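Local coordinates for 2-methyl-aconitate isomerase (Shewanella oneidensis, PDB 5K87), which catalyses the cis-trans isomerisation of 2-methyl-aconitate by base-catalysed proton abstraction, a step of propionate breakdown through the 2-methylcitrate cycle, at the interface of chains A and B. Sequence-based numbering; all coordinates share one arbitrary frame. Chains: chain A/B, 2-methyl-aconitate isomerase.

All three contacts belong to the two-fold symmetric interface of the PrpF homodimer, so each recurs with the chains exchanged. Contact 1, where C-terminal strands of both subunits pair about the axis, lies between the others: its C-alpha centre is about 19 Å from that of contact 2 and 21 Å from that of contact 3; contacts 2 and 3 are about 35 Å apart. A:Val388 meets B:Arg395 in contact 1, and B:Val388 meets A:Arg395 in contact 2. Contact 3 is a separate set of loops, centred about 15 Å from A:Met323 and 17 Å from A:Cys109, both inferred catalytic residues, nearer than contacts 1 and 2.

Contact 1: the interface of chains A and B. Residues chain A 16-18, 388-392; chain B 16, 66, 390-395.
Antiparallel bridges join strand 390-391 of chain A to strand 393-396 of chain B: A:Glu391 N gives to B:Phe393 O at 2.9 Å in the carbonyl plane, and B:Phe393 N returns to A:Glu391 O nearly along the C=O axis. B:Arg395 N adds a 3.0 Å bond to A:Leu389 O from above the carbonyl plane, and a water also links that oxygen to B:Arg395 O. A:Met390 and B:Met390, CG anti to the backbone N (chi1 -170° in A) and extended beyond, run antiparallel alongside each other, overlapping at CG and SD (A:Met390 CG to B:Met390 SD 3.9 Å), so that each CE passes the partner's sulfur to end beside A:Ala16 O or B:Ala16 O across the interface. B:Met66, bent at chi2 and chi3, crosses A:Met390 at about a right angle and sets its SD in plane at the ring edge of A:Tyr18, 3.7 Å from CD2. B:Arg395, extended from CG to NE, lays one guanidinium face over A:Val388 CB. Its NH2 makes a 3.2 Å salt bridge to A:Glu391 OE2, which lies in the guanidinium plane; NH2 stands above the carboxylate plane, and the planes are 71° apart. A:Gly392 pairs with B:Gly392 at the two-fold axis, where the C-terminal strands meet beside strand 12-21.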
loop_
_atom_site.group_PDB
_atom_site.type_symbol
_atom_site.label_atom_id
_atom_site.label_comp_id
_atom_site.label_asym_id
_atom_site.label_seq_id
_atom_site.Cartn_x
_atom_site.Cartn_y
_atom_site.Cartn_z
ATOM N N ALA A 16 -1.643 -3.748 -18.994
ATOM C CA ALA A 16 -1.936 -4.413 -17.738
ATOM C C ALA A 16 -3.215 -3.883 -17.128
ATOM O O ALA A 16 -3.686 -2.782 -17.463
ATOM C CB ALA A 16 -0.771 -4.235 -16.765
ATOM N N THR A 17 -3.770 -4.667 -16.209
ATOM C CA THR A 17 -4.949 -4.254 -15.470
ATOM C C THR A 17 -4.688 -4.481 -13.988
ATOM O O THR A 17 -4.267 -5.574 -13.586
ATOM C CB THR A 17 -6.174 -5.066 -15.896
ATOM O OG1 THR A 17 -6.344 -4.961 -17.314
ATOM C CG2 THR A 17 -7.415 -4.538 -15.218
ATOM N N TYR A 18 -4.955 -3.470 -13.178
ATOM C CA TYR A 18 -4.799 -3.549 -11.742
ATOM C C TYR A 18 -6.186 -3.801 -11.157
ATOM O O TYR A 18 -7.125 -3.023 -11.415
ATOM C CB TYR A 18 -4.213 -2.225 -11.271
ATOM C CG TYR A 18 -3.909 -2.077 -9.804
ATOM C CD1 TYR A 18 -3.090 -2.979 -9.128
ATOM C CD2 TYR A 18 -4.398 -0.986 -9.110
ATOM C CE1 TYR A 18 -2.786 -2.775 -7.783
ATOM C CE2 TYR A 18 -4.102 -0.786 -7.784
ATOM C CZ TYR A 18 -3.300 -1.683 -7.132
ATOM O OH TYR A 18 -3.026 -1.441 -5.806
ATOM N N VAL A 388 -12.079 -4.082 -11.524
ATOM C CA VAL A 388 -10.973 -3.334 -12.059
ATOM C C VAL A 388 -10.818 -2.012 -11.318
ATOM O O VAL A 388 -11.791 -1.254 -11.142
ATOM C CB VAL A 388 -11.201 -3.064 -13.543
ATOM C CG1 VAL A 388 -10.132 -2.116 -14.090
ATOM C CG2 VAL A 388 -11.221 -4.370 -14.310
ATOM N N LEU A 389 -9.580 -1.742 -10.891
ATOM C CA LEU A 389 -9.211 -0.477 -10.266
ATOM C C LEU A 389 -8.600 0.496 -11.275
ATOM O O LEU A 389 -8.923 1.684 -11.285
ATOM C CB LEU A 389 -8.219 -0.736 -9.125
ATOM C CG LEU A 389 -8.682 -1.749 -8.077
ATOM C CD1 LEU A 389 -7.590 -1.984 -7.037
ATOM C CD2 LEU A 389 -9.963 -1.300 -7.409
ATOM N N MET A 390 -7.706 -0.007 -12.114
ATOM C CA MET A 390 -7.070 0.813 -13.138
ATOM C C MET A 390 -6.693 -0.090 -14.297
ATOM O O MET A 390 -6.305 -1.242 -14.094
ATOM C CB MET A 390 -5.827 1.530 -12.603
ATOM C CG MET A 390 -5.265 2.586 -13.563
ATOM S SD MET A 390 -4.022 3.630 -12.786
ATOM C CE MET A 390 -3.855 4.878 -14.054
ATOM N N GLU A 391 -6.814 0.420 -15.516
ATOM C CA GLU A 391 -6.497 -0.350 -16.712
ATOM C C GLU A 391 -5.690 0.544 -17.649
ATOM O O GLU A 391 -5.933 1.757 -17.733
ATOM C CB GLU A 391 -7.791 -0.831 -17.382
ATOM C CG GLU A 391 -7.635 -1.791 -18.561
ATOM C CD GLU A 391 -8.976 -2.173 -19.185
ATOM O OE1 GLU A 391 -9.159 -3.360 -19.540
ATOM O OE2 GLU A 391 -9.848 -1.290 -19.324
ATOM N N GLY A 392 -4.722 -0.029 -18.346
ATOM C CA GLY A 392 -3.934 0.743 -19.285
ATOM C C GLY A 392 -2.579 0.116 -19.464
ATOM O O GLY A 392 -2.487 -1.041 -19.875
ATOM N N ALA B 16 -6.550 8.839 -16.097
ATOM C CA ALA B 16 -5.714 9.160 -14.953
ATOM C C ALA B 16 -4.328 8.572 -15.126
ATOM O O ALA B 16 -4.108 7.641 -15.901
ATOM C CB ALA B 16 -6.348 8.643 -13.672
ATOM N N MET B 66 -7.053 2.734 -5.159
ATOM C CA MET B 66 -5.673 2.980 -5.555
ATOM C C MET B 66 -4.756 3.336 -4.392
ATOM O O MET B 66 -3.533 3.372 -4.570
ATOM C CB MET B 66 -5.618 4.118 -6.569
ATOM C CG MET B 66 -6.339 3.844 -7.881
ATOM S SD MET B 66 -5.705 2.412 -8.757
ATOM C CE MET B 66 -4.014 2.925 -9.083
ATOM N N MET B 390 1.674 3.821 -13.786
ATOM C CA MET B 390 0.607 3.273 -14.621
ATOM C C MET B 390 -0.175 4.432 -15.230
ATOM O O MET B 390 -0.381 5.465 -14.588
ATOM C CB MET B 390 -0.322 2.365 -13.818
ATOM C CG MET B 390 -1.290 1.535 -14.661
ATOM S SD MET B 390 -2.132 0.258 -13.714
ATOM C CE MET B 390 -2.937 -0.624 -15.059
ATOM N N GLU B 391 -0.616 4.261 -16.468
ATOM C CA GLU B 391 -1.353 5.312 -17.164
ATOM C C GLU B 391 -2.529 4.654 -17.867
ATOM O O GLU B 391 -2.386 3.573 -18.427
ATOM C CB GLU B 391 -0.445 6.010 -18.181
ATOM C CG GLU B 391 -1.043 7.232 -18.898
ATOM C CD GLU B 391 -0.056 7.862 -19.881
ATOM O OE1 GLU B 391 0.056 9.109 -19.912
ATOM O OE2 GLU B 391 0.607 7.107 -20.626
ATOM N N GLY B 392 -3.690 5.294 -17.834
ATOM C CA GLY B 392 -4.864 4.746 -18.497
ATOM C C GLY B 392 -6.132 5.313 -17.898
ATOM O O GLY B 392 -6.357 6.521 -17.945
ATOM N N PHE B 393 -6.940 4.447 -17.302
ATOM C CA PHE B 393 -8.224 4.845 -16.740
ATOM C C PHE B 393 -8.440 4.171 -15.402
ATOM O O PHE B 393 -8.308 2.941 -15.307
ATOM C CB PHE B 393 -9.367 4.443 -17.685
ATOM C CG PHE B 393 -9.353 5.176 -18.999
ATOM C CD1 PHE B 393 -8.553 4.734 -20.039
ATOM C CD2 PHE B 393 -10.140 6.304 -19.192
ATOM C CE1 PHE B 393 -8.527 5.415 -21.248
ATOM C CE2 PHE B 393 -10.122 6.986 -20.397
ATOM C CZ PHE B 393 -9.313 6.540 -21.423
ATOM N N VAL B 394 -8.760 4.945 -14.375
ATOM C CA VAL B 394 -9.244 4.361 -13.131
ATOM C C VAL B 394 -10.749 4.142 -13.260
ATOM O O VAL B 394 -11.421 4.791 -14.082
ATOM C CB VAL B 394 -8.916 5.230 -11.899
ATOM C CG1 VAL B 394 -7.405 5.248 -11.651
ATOM C CG2 VAL B 394 -9.488 6.646 -12.059
ATOM N N ARG B 395 -11.274 3.215 -12.475
ATOM C CA ARG B 395 -12.708 2.946 -12.472
ATOM C C ARG B 395 -13.285 3.108 -11.090
ATOM O O ARG B 395 -12.630 2.769 -10.101
ATOM C CB ARG B 395 -13.001 1.527 -12.946
ATOM C CG ARG B 395 -12.607 1.257 -14.357
ATOM C CD ARG B 395 -13.294 -0.006 -14.811
ATOM N NE ARG B 395 -12.714 -0.522 -16.036
ATOM C CZ ARG B 395 -13.038 -1.695 -16.576
ATOM N NH1 ARG B 395 -13.962 -2.457 -16.009
ATOM N NH2 ARG B 395 -12.450 -2.092 -17.693
HETATM O O HOH W 1 -10.039 3.149 -9.122
#

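Contact 2: the interface of chains A and B. Residues chain A 8-9, 11, 395, 397; chain B 162-164, 388.
In this polar patch of the PrpF-family homodimer, the carboxylate of B:Glu163 receives two side chains of chain A on one oxygen. A:Gln11 NE2 donates to B:Glu163 OE1 at 2.9 Å in a nearly straight bond (170° at H), and A:Arg395 NH1 makes a more bent salt bridge (138° at H) to B:Glu163 OE1 at 3.0 Å. They approach OE1 from opposite faces of the carboxylate, each well out of its plane, while OE1 lies in the plane of each donor group. The positive charge beside OE1 probably favours the ionised acid. A:Gln11 NE2 also gives to B:Val388 O at 3.1 Å, on a lone pair in the carbonyl plane, so this nitrogen spans two acceptors. Toward the N-terminal segment of chain A, B:Thr164 OG1, in the crowded position between its own backbone N and carbonyl carbon (chi1 57°), donates to A:Pro9 O at 2.8 Å from above the carbonyl plane. Its methyl CG2 packs against A:Gln11 CG. B:Gln162 NE2 donates to A:Phe8 O at 3.0 Å and to B:Thr164 O, which fixes its bent side chain. In the second shell, B:Val388 N donates to the syn lone pair of B:Glu163 OE2 at 2.8 Å, holding the carboxylate, and a water joins OE1 to A:Gln11 N.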
loop_
_atom_site.group_PDB
_atom_site.type_symbol
_atom_site.label_atom_id
_atom_site.label_comp_id
_atom_site.label_asym_id
_atom_site.label_seq_id
_atom_site.Cartn_x
_atom_site.Cartn_y
_atom_site.Cartn_z
ATOM N N PHE A 8 20.108 6.182 -20.634
ATOM C CA PHE A 8 18.790 6.250 -19.998
ATOM C C PHE A 8 17.631 6.314 -20.982
ATOM O O PHE A 8 17.024 7.366 -21.184
ATOM C CB PHE A 8 18.746 7.364 -18.957
ATOM C CG PHE A 8 19.877 7.286 -17.985
ATOM C CD1 PHE A 8 19.945 6.249 -17.069
ATOM C CD2 PHE A 8 20.900 8.215 -18.018
ATOM C CE1 PHE A 8 21.007 6.155 -16.182
ATOM C CE2 PHE A 8 21.964 8.131 -17.134
ATOM C CZ PHE A 8 22.014 7.098 -16.216
ATOM N N PRO A 9 17.329 5.167 -21.602
ATOM C CA PRO A 9 16.215 5.061 -22.542
ATOM C C PRO A 9 14.891 5.326 -21.835
ATOM O O PRO A 9 14.807 5.207 -20.608
ATOM C CB PRO A 9 16.261 3.586 -22.970
ATOM C CG PRO A 9 17.605 3.090 -22.582
ATOM C CD PRO A 9 18.002 3.876 -21.386
ATOM N N GLN A 11 11.124 4.628 -20.408
ATOM C CA GLN A 11 10.495 3.447 -19.841
ATOM C C GLN A 11 9.723 2.720 -20.928
ATOM O O GLN A 11 9.199 3.335 -21.863
ATOM C CB GLN A 11 9.521 3.836 -18.738
ATOM C CG GLN A 11 10.146 4.482 -17.520
ATOM C CD GLN A 11 9.224 4.385 -16.330
ATOM O OE1 GLN A 11 9.328 3.434 -15.550
ATOM N NE2 GLN A 11 8.287 5.320 -16.204
ATOM N N ARG A 395 4.542 0.966 -16.508
ATOM C CA ARG A 395 5.845 1.322 -17.044
ATOM C C ARG A 395 6.968 0.842 -16.155
ATOM O O ARG A 395 6.853 0.879 -14.927
ATOM C CB ARG A 395 5.988 2.834 -17.188
ATOM C CG ARG A 395 5.003 3.478 -18.113
ATOM C CD ARG A 395 5.504 4.855 -18.491
ATOM N NE ARG A 395 4.464 5.637 -19.148
ATOM C CZ ARG A 395 4.584 6.919 -19.467
ATOM N NH1 ARG A 395 5.708 7.567 -19.220
ATOM N NH2 ARG A 395 3.575 7.555 -20.045
ATOM N N PRO A 397 11.617 0.911 -16.327
ATOM C CA PRO A 397 12.790 1.200 -17.157
ATOM C C PRO A 397 13.112 0.019 -18.076
ATOM O O PRO A 397 12.795 -1.137 -17.766
ATOM C CB PRO A 397 13.896 1.441 -16.120
ATOM C CG PRO A 397 13.151 1.931 -14.905
ATOM C CD PRO A 397 11.887 1.108 -14.894
ATOM N N GLN B 162 12.177 13.241 -19.748
ATOM C CA GLN B 162 13.193 12.257 -19.406
ATOM C C GLN B 162 12.917 11.778 -17.983
ATOM O O GLN B 162 13.149 12.502 -17.018
ATOM C CB GLN B 162 14.591 12.886 -19.521
ATOM C CG GLN B 162 15.750 11.969 -19.112
ATOM C CD GLN B 162 15.931 10.797 -20.055
ATOM O OE1 GLN B 162 15.974 10.972 -21.273
ATOM N NE2 GLN B 162 16.032 9.591 -19.504
ATOM N N GLU B 163 12.382 10.565 -17.864
ATOM C CA GLU B 163 11.997 10.013 -16.564
ATOM C C GLU B 163 13.149 9.276 -15.901
ATOM O O GLU B 163 13.371 9.398 -14.694
ATOM C CB GLU B 163 10.850 9.021 -16.728
ATOM C CG GLU B 163 9.576 9.578 -17.324
ATOM C CD GLU B 163 8.448 8.571 -17.199
ATOM O OE1 GLU B 163 8.423 7.584 -17.969
ATOM O OE2 GLU B 163 7.600 8.760 -16.309
ATOM N N THR B 164 13.868 8.493 -16.694
ATOM C CA THR B 164 14.883 7.590 -16.177
ATOM C C THR B 164 16.221 8.317 -16.016
ATOM O O THR B 164 16.471 9.337 -16.657
ATOM C CB THR B 164 15.051 6.393 -17.109
ATOM O OG1 THR B 164 15.379 6.864 -18.426
ATOM C CG2 THR B 164 13.748 5.568 -17.172
ATOM N N VAL B 388 6.114 7.851 -14.086
ATOM C CA VAL B 388 4.828 7.211 -14.268
ATOM C C VAL B 388 4.930 5.732 -13.905
ATOM O O VAL B 388 5.835 5.030 -14.361
ATOM C CB VAL B 388 4.344 7.372 -15.729
ATOM C CG1 VAL B 388 3.094 6.538 -15.961
ATOM C CG2 VAL B 388 4.107 8.859 -16.060
HETATM O O HOH W 2 10.044 7.280 -20.062
#

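Contact 3: the interface of chains A and B. Residues chain A 169-174, 296-297, 359; chain B 54, 56-59.
B:Tyr59, with 135 Å² hidden by chain A, packs against A:Gly171, A:Ser296, A:Ser297 and A:Ser359. Its CG stands anti to the carbonyl carbon (chi1 -59°), and the phenol hydroxyl OH accepts a 2.9 Å bond from A:Gly171 N, almost straight at 176°. A:Gly171 CA lies over one face of the ring, 3.7 Å from its centroid and offset toward the rim, so the same glycine grips the phenol by a backbone N-H and a CH-pi contact. A:Ser296 OG meets the ring edge in plane. A:Ser297, with 57 Å² hidden, sets its CB 3.5 Å from B:Tyr59 CE1 and also against B:Pro58 CB of the pyrrolidine ring. A:Thr173, with 60 Å² hidden, crosses B:Asp57 at about a right angle and donates its hydroxyl OG1 to B:Asp57 OD1 at 2.8 Å, from far above the carboxylate plane. B:Tyr59 N donates to B:Asp57 OD1 from the opposite face at 3.1 Å, so B:Asp57 ties the tyrosine's own backbone to the partner. The methyl CG2 of A:Thr173, anti to its backbone N, points toward B:Pro56 O. Waters extend the link: one joins A:Thr173 OG1 to B:Gly54 O, another joins it to B:Asp57 OD2, and a third connects A:Ser296 OG with B:Tyr59 O. The B loop follows helix 43-53 and docks against chain A loops around 169-174, 296-297 and 359, the last two next to strands 293-294 and 360-371.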
loop_
_atom_site.group_PDB
_atom_site.type_symbol
_atom_site.label_atom_id
_atom_site.label_comp_id
_atom_site.label_asym_id
_atom_site.label_seq_id
_atom_site.Cartn_x
_atom_site.Cartn_y
_atom_site.Cartn_z
ATOM N N LEU A 169 -18.202 -8.657 1.293
ATOM C CA LEU A 169 -17.232 -9.588 1.860
ATOM C C LEU A 169 -16.578 -8.868 3.020
ATOM O O LEU A 169 -16.200 -7.704 2.869
ATOM C CB LEU A 169 -16.100 -9.900 0.866
ATOM C CG LEU A 169 -16.197 -10.175 -0.631
ATOM C CD1 LEU A 169 -14.820 -10.498 -1.189
ATOM C CD2 LEU A 169 -17.103 -11.320 -0.887
ATOM N N ASP A 170 -16.401 -9.548 4.151
ATOM C CA ASP A 170 -15.648 -8.970 5.250
ATOM C C ASP A 170 -14.192 -8.823 4.833
ATOM O O ASP A 170 -13.551 -9.774 4.377
ATOM C CB ASP A 170 -15.782 -9.814 6.521
ATOM C CG ASP A 170 -17.145 -9.669 7.183
ATOM O OD1 ASP A 170 -17.916 -8.767 6.791
ATOM O OD2 ASP A 170 -17.445 -10.452 8.109
ATOM N N GLY A 171 -13.679 -7.606 4.968
ATOM C CA GLY A 171 -12.359 -7.269 4.472
ATOM C C GLY A 171 -12.391 -6.496 3.164
ATOM O O GLY A 171 -11.348 -6.028 2.706
ATOM N N VAL A 172 -13.569 -6.388 2.548
ATOM C CA VAL A 172 -13.727 -5.581 1.342
ATOM C C VAL A 172 -14.655 -4.438 1.653
ATOM O O VAL A 172 -15.823 -4.620 2.038
ATOM C CB VAL A 172 -14.238 -6.370 0.138
ATOM C CG1 VAL A 172 -14.477 -5.428 -1.049
ATOM C CG2 VAL A 172 -13.231 -7.445 -0.237
ATOM N N THR A 173 -14.101 -3.252 1.463
ATOM C CA THR A 173 -14.705 -2.029 1.920
ATOM C C THR A 173 -16.102 -1.799 1.322
ATOM O O THR A 173 -17.036 -1.460 2.029
ATOM C CB THR A 173 -13.760 -0.860 1.598
ATOM O OG1 THR A 173 -12.419 -1.190 2.038
ATOM C CG2 THR A 173 -14.255 0.417 2.265
ATOM N N PHE A 174 -16.244 -2.035 0.027
ATOM C CA PHE A 174 -17.455 -1.676 -0.703
ATOM C C PHE A 174 -18.066 -2.906 -1.361
ATOM O O PHE A 174 -17.348 -3.829 -1.722
ATOM C CB PHE A 174 -17.090 -0.642 -1.762
ATOM C CG PHE A 174 -16.483 0.618 -1.201
ATOM C CD1 PHE A 174 -17.281 1.585 -0.614
ATOM C CD2 PHE A 174 -15.117 0.841 -1.262
ATOM C CE1 PHE A 174 -16.729 2.748 -0.100
ATOM C CE2 PHE A 174 -14.559 2.008 -0.745
ATOM C CZ PHE A 174 -15.367 2.953 -0.166
ATOM N N SER A 296 -11.154 -5.997 12.815
ATOM C CA SER A 296 -10.315 -4.851 12.497
ATOM C C SER A 296 -11.110 -3.634 12.025
ATOM O O SER A 296 -10.596 -2.519 12.033
ATOM C CB SER A 296 -9.298 -5.237 11.429
ATOM O OG SER A 296 -9.964 -5.670 10.261
ATOM N N SER A 297 -12.351 -3.838 11.597
ATOM C CA SER A 297 -13.188 -2.715 11.185
ATOM C C SER A 297 -13.975 -2.118 12.345
ATOM O O SER A 297 -14.616 -1.076 12.190
ATOM C CB SER A 297 -14.164 -3.146 10.101
ATOM O OG SER A 297 -15.149 -4.005 10.643
ATOM N N SER A 359 -10.616 -9.735 9.931
ATOM C CA SER A 359 -11.498 -8.744 9.313
ATOM C C SER A 359 -12.987 -9.087 9.380
ATOM O O SER A 359 -13.807 -8.325 8.868
ATOM C CB SER A 359 -11.102 -8.511 7.848
ATOM O OG SER A 359 -9.878 -7.802 7.758
ATOM N N GLY B 54 -10.123 4.470 -2.379
ATOM C CA GLY B 54 -10.612 3.355 -1.585
ATOM C C GLY B 54 -11.013 3.732 -0.170
ATOM O O GLY B 54 -10.974 2.893 0.726
ATOM N N PRO B 56 -13.792 6.173 2.584
ATOM C CA PRO B 56 -13.203 5.829 3.880
ATOM C C PRO B 56 -13.168 4.324 4.047
ATOM O O PRO B 56 -14.065 3.613 3.576
ATOM C CB PRO B 56 -14.168 6.466 4.889
ATOM C CG PRO B 56 -15.468 6.490 4.193
ATOM C CD PRO B 56 -15.174 6.678 2.723
ATOM N N ASP B 57 -12.127 3.838 4.705
ATOM C CA ASP B 57 -11.963 2.402 4.842
ATOM C C ASP B 57 -11.794 2.025 6.296
ATOM O O ASP B 57 -10.736 2.245 6.866
ATOM C CB ASP B 57 -10.751 1.916 4.054
ATOM C CG ASP B 57 -10.566 0.422 4.166
ATOM O OD1 ASP B 57 -11.556 -0.266 4.484
ATOM O OD2 ASP B 57 -9.444 -0.065 3.930
ATOM N N PRO B 58 -12.828 1.426 6.903
ATOM C CA PRO B 58 -12.699 1.032 8.311
ATOM C C PRO B 58 -11.627 -0.046 8.544
ATOM O O PRO B 58 -11.154 -0.194 9.668
ATOM C CB PRO B 58 -14.098 0.516 8.673
ATOM C CG PRO B 58 -14.734 0.165 7.394
ATOM C CD PRO B 58 -14.130 1.056 6.326
ATOM N N TYR B 59 -11.221 -0.755 7.495
ATOM C CA TYR B 59 -10.157 -1.756 7.620
ATOM C C TYR B 59 -8.760 -1.137 7.571
ATOM O O TYR B 59 -7.768 -1.803 7.896
ATOM C CB TYR B 59 -10.257 -2.793 6.510
ATOM C CG TYR B 59 -11.566 -3.531 6.491
ATOM C CD1 TYR B 59 -11.852 -4.511 7.438
ATOM C CD2 TYR B 59 -12.518 -3.260 5.517
ATOM C CE1 TYR B 59 -13.060 -5.191 7.418
ATOM C CE2 TYR B 59 -13.734 -3.929 5.499
ATOM C CZ TYR B 59 -13.992 -4.900 6.445
ATOM O OH TYR B 59 -15.197 -5.567 6.410
HETATM O O HOH W 3 -10.641 0.120 0.290
HETATM O O HOH W 4 -9.457 -2.399 2.491
HETATM O O HOH W 5 -7.682 -4.600 8.424
#